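Local coordinates for glyoxylate reductase (Paecilomyces sp. J18, PDB 3WNV), which probably reduces glyoxylate to glycolate with a nicotinamide cofactor, as a member of the D-2-hydroxyacid dehydrogenase family, at residues K187-P190 and E191-D194; S105-P108 and I109-N113; A116-A119 and I120-I124; A87-N91 and I92-A96; L160-G164 and I165-V169. One frame throughout, in Å; residues are numbered along the deposited sequence.

Contact 1 (K187-P190 and E191-D194); sequences KLPP and ELED
Leu-188 lies at about a right angle to Leu-192, its CD2 4.0 Å from Leu-192 CD1, and the ring of Pro-189 reaches the same methyl, CG to Leu-192 CD1 3.8 Å. The contacts of Leu-188 are the tighter part of what is a surface contact, Leu-188 and Glu-193 being its more covered residues. Behind them Pro-189 O takes two backbone N-H groups: Leu-192 N at 2.9 Å, from 40° above the carbonyl plane, and Glu-193 N at 3.1 Å, in that plane. Glu-193, extended beyond CG, turns back along the loop and sets its CG 3.2 Å from Leu-188 O. Its carboxylate ends at Lys-187, whose NZ meets Glu-193 OE2 on the syn side at 2.9 Å; a bend in the last lysine torsion (chi4 65°) brings the ammonium round. OE2 is also hydrogen-bonded to Tyr-182 OH, which ties the ion pair to strand 179-183. On the looser, solvent side Pro-190 and Glu-191 are exposed, and the CB of Glu-191 points away from the loop. Pro-189 occupies the N-cap position of helix 190-193, which follows the second strand in sequence of a Rossmann-type sheet, a place that in such folds commonly borders the adenosine end of the cofactor.

Contact 2 (S105-P108 and I109-N113); sequences SSTP and IAVNN
Val-111 places CG1 anti to its carbonyl carbon (chi1 -55°), which turns this methyl onto Thr-107, CG1 to Thr-107 O 3.7 Å, with Thr-107 OG1 a little farther from the same methyl at 4.3 Å. Ile-109 likewise has CG1 beside its backbone N (chi1 -40°), next to Pro-108, whose CB is 4.4 Å from Ile-109 CG1. The chain kinks at Ile-109, which is modelled with a positive phi (84°), unusual for a beta-branched residue; the very short spacing of Pro-108 O and Ile-109 CB, 2.6 Å, makes the local detail doubtful. No backbone bond closes the bend: Thr-107 O is 4.3 Å from Ala-110 N, and this buried oxygen has no polar partner in the model. Thr-107 OG1 is held weakly by Gly-86 N, and its side chain packs on Leu-306 and Val-307 of helix 297-317. The other methyl of Val-111, CG2, leans on Ala-87 and Ile-165, so one valine touches both halves of the molecule, close to a bound sulfate. Ser-105 ends the outermost strand of the five-stranded sheet, and Asn-112 lies in helix 112-127 beside the cofactor-domain helix 164-175. The bend is probably the first of the interdomain connections, as in D-2-hydroxyacid dehydrogenases, where two domains flank a cleft and are joined by hinges.

Contact 3 (A116-A119 and I120-I124); sequences ADVA and IFLMI
Leu-122 N gives Val-118 O the shortest backbone bond here, 2.8 Å and almost straight (175° at the hydrogen), arriving nearly along the C=O axis. The turns next to it repeat the pattern: Phe-121 N reaches Asp-117 O at 3.0 Å and Met-123 N reaches Ala-119 O at 2.9 Å, each donor tilted somewhat from the carbonyl plane. Over the straight bond the side chains of Val-118 and Leu-122 lie alongside one another and point the same way. Val-118 holds CG1 opposite its backbone N (chi1 161°), which lays that methyl 3.9 Å from Leu-122 CD1. Leu-122 in turn covers the carbonyl it is bonded to, its CG 3.4 Å from Val-118 O, and beyond it touches Met-287, Leu-289 and Asp-268. Replacing Leu-122 by alanine would probably open a gap between Val-118 CG1 and Met-287 and leave that valine methyl without its neighbour along the helix. On another flank Ile-120 CG1 rests 3.5 Å from Ala-116 O, while the small side chains of Ala-116 and Ala-119 let Val-169 of helix 164-175 come close. Asp-117, by contrast, points away from the following turn and forms a salt bridge with Arg-172 on that same helix. The whole is regular alpha-helical i to i+4 hydrogen bonding within helix 112-127, which leads out of the hinge region and packs against helix 164-175, the helix that follows the first strand of the Rossmann-type sheet.

Contact 4 (A87-N91 and I92-A96); sequences AGYDN and IDVDA. With SO4 (sulfate ion), chain C.
Tyr-89 holds CG between the backbone N and the carbonyl carbon (chi1 42°), a crowded position that aims the ring at Val-94, whose CG2 stands 3.9 Å from Tyr-89 CD2. The backbone under it is a type I beta turn from Tyr-89 to Ile-92. Ile-92 N closes the turn on Tyr-89 O at 3.0 Å, a straight bond at the hydrogen that nevertheless approaches 57° above the carbonyl plane. Ile-92, extended to CD1, brings that methyl 4.1 Å from Tyr-89 CB, and both side chains also touch His-84 of strand 81-85. The far end of the ring is fixed by Glu-326, hydrogen-bonded to Tyr-89 OH. Asn-91 adopts the same first-torsion setting; its amide is held at both ends, OD1 by Arg-56 and ND2 by Asn-58. Ahead of the turn, two successive amides grip the sulfate, Ala-87 N to O2 at 3.0 Å and Gly-88 N to O3 at 2.8 Å, and Arg-244, also salt-bridged to Asp-90, adds a third bond to the anion. The sulfate probably came from the crystallisation liquor, but amides plus an arginine are consistent with a substrate-carboxylate site as in relatives. Past the turn, helix 94-99 is N-capped by Asp-93, whose OD1 takes Ala-96 N at 3.0 Å from well above the carboxylate plane.

Contact 5 (L160-G164 and I165-V169); sequences LGMGG and IGREV
Arg-167 N bonds to Gly-163 O at 2.9 Å (153° at the hydrogen) where the chain passes from a glycine loop into helix 164-175, Gly-163 being the N-cap, Gly-161 having a positive phi that calls for glycine, and Glu-168 N making a weaker bond to Gly-164 O. Gly-166 sits so close under the loop that a CB there would lie 3.2 Å from Met-162 CA. The side chain of Arg-167, bent at chi3 (-66°), lays its guanidinium back over the loop: Gly-163 O lies 3.6 Å above the centre of one face, so the carbonyl that receives the backbone bond is also roofed by the cation. Arg-167 NH1 is hydrogen-bonded to Leu-192 O, and NE reaches weakly to a water bound by Gly-164 O. Met-162 bends at chi2 and chi3 and tucks SD 3.6 Å from Arg-167 N and 3.9 Å from Arg-167 CG. An alanine at the position of Arg-167 is likely to uncover Gly-163 O and leave Leu-192 O without this donor. Another water joins loop to helix, donating to Gly-161 O at 3.2 Å and accepting from Gly-166 N at 2.9 Å. Glu-168 turns to salt bridges with Arg-171 and Arg-172. Gly-161, Gly-163 and Gly-166 fit the GxGxxG pattern of Rossmann folds; small residues at the helix start would keep its amides, and probably its partial positive charge, approachable, consistent with a bed for a dinucleotide pyrophosphate.

Contact 3 is the buried one and contact 1 the surface one, with contacts 2, 4 and 5 partly covered. Contact 2 leads into helix 112-127 and contact 3 lies on it; contact 5 enters helix 164-175, which packs against both. Contact 5 also meets contact 1, where Leu-188 packs on Met-162. Contacts 2 and 4 come together near the sulfate, Ser-106 against the ring of Tyr-89, whereas contacts 3 and 4 have centres about 26 Å apart on opposite sides of the chain's centre. Chemistry follows place: helical hydrogen bonding and aliphatic packing in contact 3, an ion pair in contact 1, a glycine turn with water links in contact 5, sulfate-binding amides in contact 4, a strained, weakly bonded bend in contact 2.

Contact 1 (K187-P190 and E191-D194)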
loop_
_atom_site.group_PDB
_atom_site.type_symbol
_atom_site.label_atom_id
_atom_site.label_comp_id
_atom_site.label_asym_id
_atom_site.label_seq_id
_atom_site.Cartn_x
_atom_site.Cartn_y
_atom_site.Cartn_z
ATOM N N LYS A 187 -20.729 -6.017 -4.743
ATOM C CA LYS A 187 -21.208 -5.593 -3.434
ATOM C C LYS A 187 -20.703 -6.604 -2.376
ATOM O O LYS A 187 -20.684 -7.818 -2.620
ATOM C CB LYS A 187 -22.737 -5.489 -3.470
ATOM C CG LYS A 187 -23.434 -4.984 -2.214
ATOM C CD LYS A 187 -24.917 -4.824 -2.527
ATOM C CE LYS A 187 -25.774 -4.794 -1.291
ATOM N NZ LYS A 187 -25.509 -3.609 -0.451
ATOM N N LEU A 188 -20.242 -6.089 -1.241
ATOM C CA LEU A 188 -19.772 -6.927 -0.143
ATOM C C LEU A 188 -20.984 -7.439 0.631
ATOM O O LEU A 188 -22.016 -6.764 0.682
ATOM C CB LEU A 188 -18.867 -6.103 0.772
ATOM C CG LEU A 188 -17.422 -5.918 0.280
ATOM C CD1 LEU A 188 -16.704 -4.901 1.082
ATOM C CD2 LEU A 188 -16.650 -7.238 0.307
ATOM N N PRO A 189 -20.858 -8.616 1.258
ATOM C CA PRO A 189 -21.944 -9.100 2.118
ATOM C C PRO A 189 -22.038 -8.165 3.333
ATOM O O PRO A 189 -21.072 -7.465 3.607
ATOM C CB PRO A 189 -21.482 -10.513 2.498
ATOM C CG PRO A 189 -19.974 -10.450 2.453
ATOM C CD PRO A 189 -19.649 -9.463 1.340
ATOM N N PRO A 190 -23.185 -8.132 4.030
ATOM C CA PRO A 190 -23.491 -7.032 4.970
ATOM C C PRO A 190 -22.472 -6.823 6.098
ATOM O O PRO A 190 -22.196 -5.665 6.446
ATOM C CB PRO A 190 -24.853 -7.440 5.551
ATOM C CG PRO A 190 -25.459 -8.311 4.474
ATOM C CD PRO A 190 -24.298 -9.105 3.955
ATOM N N GLU A 191 -21.915 -7.894 6.665
ATOM C CA GLU A 191 -20.908 -7.707 7.734
ATOM C C GLU A 191 -19.623 -7.062 7.206
ATOM O O GLU A 191 -18.915 -6.383 7.953
ATOM C CB GLU A 191 -20.533 -9.028 8.411
ATOM C CG GLU A 191 -21.689 -9.749 9.121
ATOM C CD GLU A 191 -22.211 -9.016 10.364
ATOM O OE1 GLU A 191 -21.412 -8.386 11.089
ATOM O OE2 GLU A 191 -23.436 -9.096 10.631
ATOM N N LEU A 192 -19.289 -7.300 5.945
ATOM C CA LEU A 192 -18.054 -6.733 5.394
ATOM C C LEU A 192 -18.276 -5.306 4.907
ATOM O O LEU A 192 -17.312 -4.551 4.756
ATOM C CB LEU A 192 -17.495 -7.595 4.261
ATOM C CG LEU A 192 -16.999 -8.976 4.654
ATOM C CD1 LEU A 192 -16.422 -9.736 3.444
ATOM C CD2 LEU A 192 -15.992 -8.817 5.757
ATOM N N GLU A 193 -19.540 -4.944 4.651
ATOM C CA GLU A 193 -19.909 -3.563 4.328
ATOM C C GLU A 193 -19.833 -2.763 5.598
ATOM O O GLU A 193 -19.528 -1.557 5.579
ATOM C CB GLU A 193 -21.325 -3.470 3.773
ATOM C CG GLU A 193 -21.502 -4.091 2.426
ATOM C CD GLU A 193 -22.814 -3.668 1.779
ATOM O OE1 GLU A 193 -23.848 -3.610 2.490
ATOM O OE2 GLU A 193 -22.805 -3.380 0.561
ATOM N N ASP A 194 -20.128 -3.442 6.699
ATOM C CA ASP A 194 -19.979 -2.877 8.039
ATOM C C ASP A 194 -20.695 -1.523 8.147
ATOM O O ASP A 194 -20.196 -0.613 8.793
ATOM C CB ASP A 194 -18.474 -2.757 8.402
ATOM C CG ASP A 194 -18.237 -2.553 9.898
ATOM O OD1 ASP A 194 -17.302 -1.816 10.269
ATOM O OD2 ASP A 194 -18.980 -3.147 10.706
#

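Contact 2 (S105-P108 and I109-N113)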
loop_
_atom_site.group_PDB
_atom_site.type_symbol
_atom_site.label_atom_id
_atom_site.label_comp_id
_atom_site.label_asym_id
_atom_site.label_seq_id
_atom_site.Cartn_x
_atom_site.Cartn_y
_atom_site.Cartn_z
ATOM N N SER A 105 2.876 -15.434 0.024
ATOM C CA SER A 105 2.065 -14.821 1.070
ATOM C C SER A 105 2.353 -13.336 1.177
ATOM O O SER A 105 3.412 -12.859 0.750
ATOM C CB SER A 105 2.293 -15.555 2.416
ATOM O OG SER A 105 3.589 -15.314 2.903
ATOM N N SER A 106 1.397 -12.552 1.699
ATOM C CA SER A 106 1.616 -11.117 1.895
ATOM C C SER A 106 1.217 -10.845 3.326
ATOM O O SER A 106 1.048 -11.809 4.101
ATOM C CB SER A 106 0.718 -10.280 0.957
ATOM O OG SER A 106 -0.599 -10.796 1.055
ATOM N N THR A 107 1.059 -9.572 3.671
ATOM C CA THR A 107 0.658 -9.194 5.036
ATOM C C THR A 107 -0.605 -8.327 5.037
ATOM O O THR A 107 -0.495 -7.113 5.236
ATOM C CB THR A 107 1.751 -8.434 5.766
ATOM O OG1 THR A 107 2.071 -7.213 5.066
ATOM C CG2 THR A 107 3.011 -9.299 5.885
ATOM N N PRO A 108 -1.776 -8.999 4.969
ATOM C CA PRO A 108 -3.137 -8.410 5.011
ATOM C C PRO A 108 -3.804 -8.416 6.403
ATOM O O PRO A 108 -3.744 -9.371 7.081
ATOM C CB PRO A 108 -3.929 -9.394 4.159
ATOM C CG PRO A 108 -3.315 -10.703 4.544
ATOM C CD PRO A 108 -1.828 -10.392 4.494
ATOM N N ILE A 109 -4.332 -7.289 6.855
ATOM C CA ILE A 109 -4.798 -7.182 8.234
ATOM C C ILE A 109 -3.798 -6.844 9.334
ATOM O O ILE A 109 -4.216 -6.686 10.429
ATOM C CB ILE A 109 -5.418 -8.448 8.814
ATOM C CG1 ILE A 109 -6.301 -9.191 7.825
ATOM C CG2 ILE A 109 -6.202 -8.075 10.062
ATOM C CD1 ILE A 109 -7.104 -10.299 8.520
ATOM N N ALA A 110 -2.555 -6.589 9.025
ATOM C CA ALA A 110 -1.590 -5.970 9.867
ATOM C C ALA A 110 -1.451 -4.489 9.515
ATOM O O ALA A 110 -1.157 -3.719 10.354
ATOM C CB ALA A 110 -0.301 -6.663 9.787
ATOM N N VAL A 111 -1.656 -4.146 8.251
ATOM C CA VAL A 111 -1.480 -2.752 7.823
ATOM C C VAL A 111 -2.707 -1.887 8.091
ATOM O O VAL A 111 -2.630 -0.659 7.960
ATOM C CB VAL A 111 -1.152 -2.653 6.308
ATOM C CG1 VAL A 111 0.068 -3.486 5.942
ATOM C CG2 VAL A 111 -2.351 -3.093 5.494
ATOM N N ASN A 112 -3.835 -2.489 8.483
ATOM C CA ASN A 112 -5.113 -1.775 8.400
ATOM C C ASN A 112 -5.216 -0.552 9.320
ATOM O O ASN A 112 -5.644 0.524 8.875
ATOM C CB ASN A 112 -6.295 -2.711 8.733
ATOM C CG ASN A 112 -6.552 -3.760 7.661
ATOM O OD1 ASN A 112 -5.876 -3.789 6.631
ATOM N ND2 ASN A 112 -7.542 -4.650 7.912
ATOM N N ASN A 113 -4.858 -0.716 10.586
ATOM C CA ASN A 113 -5.021 0.388 11.526
ATOM C C ASN A 113 -4.119 1.548 11.165
ATOM O O ASN A 113 -4.601 2.676 11.047
ATOM C CB ASN A 113 -4.734 -0.039 12.956
ATOM C CG ASN A 113 -5.908 -0.784 13.581
ATOM O OD1 ASN A 113 -7.064 -0.456 13.321
ATOM N ND2 ASN A 113 -5.612 -1.787 14.407
#

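Contact 3 (A116-A119 and I120-I124)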
loop_
_atom_site.group_PDB
_atom_site.type_symbol
_atom_site.label_atom_id
_atom_site.label_comp_id
_atom_site.label_asym_id
_atom_site.label_seq_id
_atom_site.Cartn_x
_atom_site.Cartn_y
_atom_site.Cartn_z
ATOM N N ALA A 116 -5.108 3.434 7.909
ATOM C CA ALA A 116 -6.321 4.218 8.140
ATOM C C ALA A 116 -6.076 5.436 9.017
ATOM O O ALA A 116 -6.690 6.478 8.785
ATOM C CB ALA A 116 -7.445 3.303 8.748
ATOM N N ASP A 117 -5.213 5.312 10.023
ATOM C CA ASP A 117 -4.843 6.426 10.900
ATOM C C ASP A 117 -4.277 7.537 10.033
ATOM O O ASP A 117 -4.685 8.706 10.188
ATOM C CB ASP A 117 -3.816 6.025 11.983
ATOM C CG ASP A 117 -4.339 4.999 12.929
ATOM O OD1 ASP A 117 -5.577 4.851 13.026
ATOM O OD2 ASP A 117 -3.500 4.312 13.602
ATOM N N VAL A 118 -3.409 7.176 9.093
ATOM C CA VAL A 118 -2.773 8.190 8.242
ATOM C C VAL A 118 -3.797 8.745 7.227
ATOM O O VAL A 118 -3.801 9.911 6.953
ATOM C CB VAL A 118 -1.505 7.656 7.585
ATOM C CG1 VAL A 118 -1.096 8.495 6.381
ATOM C CG2 VAL A 118 -0.368 7.659 8.602
ATOM N N ALA A 119 -4.701 7.909 6.739
ATOM C CA ALA A 119 -5.757 8.358 5.811
ATOM C C ALA A 119 -6.607 9.433 6.476
ATOM O O ALA A 119 -6.954 10.418 5.850
ATOM C CB ALA A 119 -6.647 7.197 5.444
ATOM N N ILE A 120 -6.984 9.224 7.735
ATOM C CA ILE A 120 -7.844 10.236 8.411
ATOM C C ILE A 120 -7.022 11.491 8.717
ATOM O O ILE A 120 -7.488 12.617 8.535
ATOM C CB ILE A 120 -8.466 9.667 9.693
ATOM C CG1 ILE A 120 -9.432 8.499 9.338
ATOM C CG2 ILE A 120 -9.159 10.763 10.557
ATOM C CD1 ILE A 120 -10.635 8.854 8.413
ATOM N N PHE A 121 -5.783 11.301 9.164
ATOM C CA PHE A 121 -4.872 12.437 9.345
ATOM C C PHE A 121 -4.783 13.267 8.091
ATOM O O PHE A 121 -4.989 14.491 8.131
ATOM C CB PHE A 121 -3.497 11.956 9.831
ATOM C CG PHE A 121 -2.488 13.064 10.009
ATOM C CD1 PHE A 121 -2.455 13.778 11.189
ATOM C CD2 PHE A 121 -1.555 13.344 9.026
ATOM C CE1 PHE A 121 -1.527 14.808 11.399
ATOM C CE2 PHE A 121 -0.586 14.378 9.203
ATOM C CZ PHE A 121 -0.565 15.111 10.426
ATOM N N LEU A 122 -4.505 12.625 6.961
ATOM C CA LEU A 122 -4.486 13.319 5.683
ATOM C C LEU A 122 -5.803 14.001 5.318
ATOM O O LEU A 122 -5.785 15.073 4.734
ATOM C CB LEU A 122 -4.054 12.364 4.556
ATOM C CG LEU A 122 -2.601 11.953 4.568
ATOM C CD1 LEU A 122 -2.357 10.821 3.537
ATOM C CD2 LEU A 122 -1.691 13.175 4.269
ATOM N N MET A 123 -6.945 13.356 5.587
ATOM C CA MET A 123 -8.243 13.937 5.241
ATOM C C MET A 123 -8.493 15.238 6.015
ATOM O O MET A 123 -8.917 16.232 5.467
ATOM C CB MET A 123 -9.354 12.930 5.562
ATOM C CG MET A 123 -10.737 13.438 5.158
ATOM S SD MET A 123 -12.069 12.298 5.662
ATOM C CE MET A 123 -12.160 12.585 7.441
ATOM N N ILE A 124 -8.269 15.217 7.319
ATOM C CA ILE A 124 -8.463 16.426 8.098
ATOM C C ILE A 124 -7.460 17.509 7.635
ATOM O O ILE A 124 -7.855 18.678 7.462
ATOM C CB ILE A 124 -8.260 16.114 9.587
ATOM C CG1 ILE A 124 -9.336 15.093 10.045
ATOM C CG2 ILE A 124 -8.344 17.404 10.423
ATOM C CD1 ILE A 124 -10.775 15.524 9.758
#

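Contact 4 (A87-N91 and I92-A96)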
loop_
_atom_site.group_PDB
_atom_site.type_symbol
_atom_site.label_atom_id
_atom_site.label_comp_id
_atom_site.label_asym_id
_atom_site.label_seq_id
_atom_site.Cartn_x
_atom_site.Cartn_y
_atom_site.Cartn_z
ATOM N N ALA A 87 1.175 -5.317 2.330
ATOM C CA ALA A 87 -0.174 -5.733 1.983
ATOM C C ALA A 87 -0.323 -5.637 0.463
ATOM O O ALA A 87 -1.123 -6.335 -0.131
ATOM C CB ALA A 87 -1.215 -4.793 2.655
ATOM N N GLY A 88 0.464 -4.762 -0.148
ATOM C CA GLY A 88 0.493 -4.674 -1.598
ATOM C C GLY A 88 1.701 -5.460 -2.095
ATOM O O GLY A 88 2.747 -5.460 -1.451
ATOM N N TYR A 89 1.556 -6.113 -3.242
ATOM C CA TYR A 89 2.668 -6.919 -3.805
ATOM C C TYR A 89 2.717 -6.775 -5.320
ATOM O O TYR A 89 2.890 -7.753 -6.039
ATOM C CB TYR A 89 2.531 -8.383 -3.378
ATOM C CG TYR A 89 1.109 -8.913 -3.435
ATOM C CD1 TYR A 89 0.245 -8.762 -2.347
ATOM C CD2 TYR A 89 0.622 -9.546 -4.588
ATOM C CE1 TYR A 89 -1.041 -9.250 -2.381
ATOM C CE2 TYR A 89 -0.660 -10.045 -4.629
ATOM C CZ TYR A 89 -1.499 -9.867 -3.541
ATOM O OH TYR A 89 -2.776 -10.351 -3.623
ATOM N N ASP A 90 2.535 -5.548 -5.811
ATOM C CA ASP A 90 2.463 -5.343 -7.246
ATOM C C ASP A 90 3.870 -5.437 -7.817
ATOM O O ASP A 90 4.052 -5.407 -9.040
ATOM C CB ASP A 90 1.749 -4.012 -7.586
ATOM C CG ASP A 90 2.354 -2.833 -6.874
ATOM O OD1 ASP A 90 3.364 -2.276 -7.366
ATOM O OD2 ASP A 90 1.822 -2.443 -5.818
ATOM N N ASN A 91 4.877 -5.630 -6.944
ATOM C CA ASN A 91 6.246 -5.914 -7.443
ATOM C C ASN A 91 6.593 -7.425 -7.503
ATOM O O ASN A 91 7.752 -7.828 -7.710
ATOM C CB ASN A 91 7.283 -5.152 -6.623
ATOM C CG ASN A 91 7.063 -5.313 -5.154
ATOM O OD1 ASN A 91 6.520 -6.349 -4.697
ATOM N ND2 ASN A 91 7.408 -4.280 -4.395
ATOM N N ILE A 92 5.582 -8.271 -7.326
ATOM C CA ILE A 92 5.747 -9.702 -7.590
ATOM C C ILE A 92 4.782 -10.114 -8.710
ATOM O O ILE A 92 3.588 -9.787 -8.659
ATOM C CB ILE A 92 5.388 -10.525 -6.372
ATOM C CG1 ILE A 92 6.179 -10.045 -5.167
ATOM C CG2 ILE A 92 5.587 -12.032 -6.648
ATOM C CD1 ILE A 92 5.848 -10.814 -3.884
ATOM N N ASP A 93 5.286 -10.837 -9.707
ATOM C CA ASP A 93 4.426 -11.371 -10.748
ATOM C C ASP A 93 3.850 -12.679 -10.254
ATOM O O ASP A 93 4.447 -13.757 -10.415
ATOM C CB ASP A 93 5.256 -11.602 -11.996
ATOM C CG ASP A 93 4.418 -12.024 -13.190
ATOM O OD1 ASP A 93 3.350 -12.685 -13.014
ATOM O OD2 ASP A 93 4.849 -11.704 -14.314
ATOM N N VAL A 94 2.682 -12.596 -9.636
ATOM C CA VAL A 94 2.054 -13.773 -9.056
ATOM C C VAL A 94 1.805 -14.945 -10.024
ATOM O O VAL A 94 2.069 -16.090 -9.691
ATOM C CB VAL A 94 0.776 -13.392 -8.284
ATOM C CG1 VAL A 94 0.090 -14.650 -7.744
ATOM C CG2 VAL A 94 1.112 -12.381 -7.151
ATOM N N ASP A 95 1.288 -14.691 -11.225
ATOM C CA ASP A 95 1.130 -15.776 -12.175
ATOM C C ASP A 95 2.453 -16.443 -12.571
ATOM O O ASP A 95 2.519 -17.680 -12.717
ATOM C CB ASP A 95 0.385 -15.292 -13.433
ATOM C CG ASP A 95 -1.073 -14.951 -13.149
ATOM O OD1 ASP A 95 -1.563 -15.291 -12.053
ATOM O OD2 ASP A 95 -1.740 -14.357 -14.020
ATOM N N ALA A 96 3.513 -15.651 -12.769
ATOM C CA ALA A 96 4.821 -16.297 -13.048
ATOM C C ALA A 96 5.241 -17.229 -11.904
ATOM O O ALA A 96 5.741 -18.365 -12.135
ATOM C CB ALA A 96 5.928 -15.236 -13.337
HETATM S S SO4 C . 1.951 -1.770 1.689
HETATM O O1 SO4 C . 1.657 -0.490 1.070
HETATM O O2 SO4 C . 0.801 -2.297 2.419
HETATM O O3 SO4 C . 2.226 -2.722 0.574
HETATM O O4 SO4 C . 3.060 -1.639 2.614
#

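Contact 5 (L160-G164 and I165-V169)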
loop_
_atom_site.group_PDB
_atom_site.type_symbol
_atom_site.label_atom_id
_atom_site.label_comp_id
_atom_site.label_asym_id
_atom_site.label_seq_id
_atom_site.Cartn_x
_atom_site.Cartn_y
_atom_site.Cartn_z
ATOM N N LEU A 160 -13.369 3.884 -2.910
ATOM C CA LEU A 160 -13.242 2.934 -4.027
ATOM C C LEU A 160 -12.328 1.786 -3.603
ATOM O O LEU A 160 -11.137 1.967 -3.530
ATOM C CB LEU A 160 -12.649 3.655 -5.240
ATOM C CG LEU A 160 -12.399 2.800 -6.491
ATOM C CD1 LEU A 160 -13.728 2.289 -7.013
ATOM C CD2 LEU A 160 -11.687 3.666 -7.504
ATOM N N GLY A 161 -12.899 0.602 -3.349
ATOM C CA GLY A 161 -12.138 -0.534 -2.876
ATOM C C GLY A 161 -12.283 -0.590 -1.376
ATOM O O GLY A 161 -11.417 -0.168 -0.630
ATOM N N MET A 162 -13.438 -1.080 -0.952
ATOM C CA MET A 162 -13.751 -1.264 0.442
ATOM C C MET A 162 -13.240 -2.656 0.812
ATOM O O MET A 162 -13.716 -3.683 0.311
ATOM C CB MET A 162 -15.271 -1.150 0.628
ATOM C CG MET A 162 -15.793 -1.636 1.953
ATOM S SD MET A 162 -15.285 -0.489 3.242
ATOM C CE MET A 162 -16.417 0.854 2.937
ATOM N N GLY A 163 -12.213 -2.673 1.643
ATOM C CA GLY A 163 -11.575 -3.894 2.080
ATOM C C GLY A 163 -11.220 -3.661 3.524
ATOM O O GLY A 163 -11.892 -2.871 4.190
ATOM N N GLY A 164 -10.167 -4.318 4.000
ATOM C CA GLY A 164 -9.793 -4.215 5.386
ATOM C C GLY A 164 -9.416 -2.790 5.743
ATOM O O GLY A 164 -9.829 -2.273 6.797
ATOM N N ILE A 165 -8.625 -2.149 4.883
ATOM C CA ILE A 165 -8.224 -0.769 5.156
ATOM C C ILE A 165 -9.426 0.171 5.082
ATOM O O ILE A 165 -9.606 0.995 5.964
ATOM C CB ILE A 165 -7.122 -0.286 4.232
ATOM C CG1 ILE A 165 -5.815 -1.051 4.549
ATOM C CG2 ILE A 165 -6.843 1.198 4.505
ATOM C CD1 ILE A 165 -4.754 -0.970 3.434
ATOM N N GLY A 166 -10.246 0.011 4.058
ATOM C CA GLY A 166 -11.417 0.866 3.905
ATOM C C GLY A 166 -12.384 0.779 5.062
ATOM O O GLY A 166 -13.005 1.772 5.444
ATOM N N ARG A 167 -12.546 -0.421 5.618
ATOM C CA ARG A 167 -13.449 -0.587 6.742
ATOM C C ARG A 167 -12.953 0.164 7.965
ATOM O O ARG A 167 -13.758 0.722 8.717
ATOM C CB ARG A 167 -13.667 -2.060 7.098
ATOM C CG ARG A 167 -14.780 -2.743 6.341
ATOM C CD ARG A 167 -15.026 -4.159 6.924
ATOM N NE ARG A 167 -13.875 -5.055 6.715
ATOM C CZ ARG A 167 -13.667 -5.709 5.570
ATOM N NH1 ARG A 167 -14.520 -5.556 4.575
ATOM N NH2 ARG A 167 -12.608 -6.505 5.400
ATOM N N GLU A 168 -11.639 0.161 8.179
ATOM C CA GLU A 168 -11.047 0.898 9.295
ATOM C C GLU A 168 -11.100 2.407 9.027
ATOM O O GLU A 168 -11.306 3.198 9.966
ATOM C CB GLU A 168 -9.605 0.466 9.541
ATOM C CG GLU A 168 -9.476 -0.935 10.047
ATOM C CD GLU A 168 -10.070 -1.161 11.441
ATOM O OE1 GLU A 168 -10.335 -0.196 12.199
ATOM O OE2 GLU A 168 -10.257 -2.340 11.796
ATOM N N VAL A 169 -10.905 2.820 7.779
ATOM C CA VAL A 169 -11.134 4.253 7.459
ATOM C C VAL A 169 -12.585 4.648 7.732
ATOM O O VAL A 169 -12.854 5.684 8.372
ATOM C CB VAL A 169 -10.733 4.612 6.038
ATOM C CG1 VAL A 169 -11.093 6.077 5.726
ATOM C CG2 VAL A 169 -9.253 4.416 5.838
HETATM O O HOH W 1 -9.719 -1.506 1.669
HETATM O O HOH W 2 -11.307 -3.977 8.542
#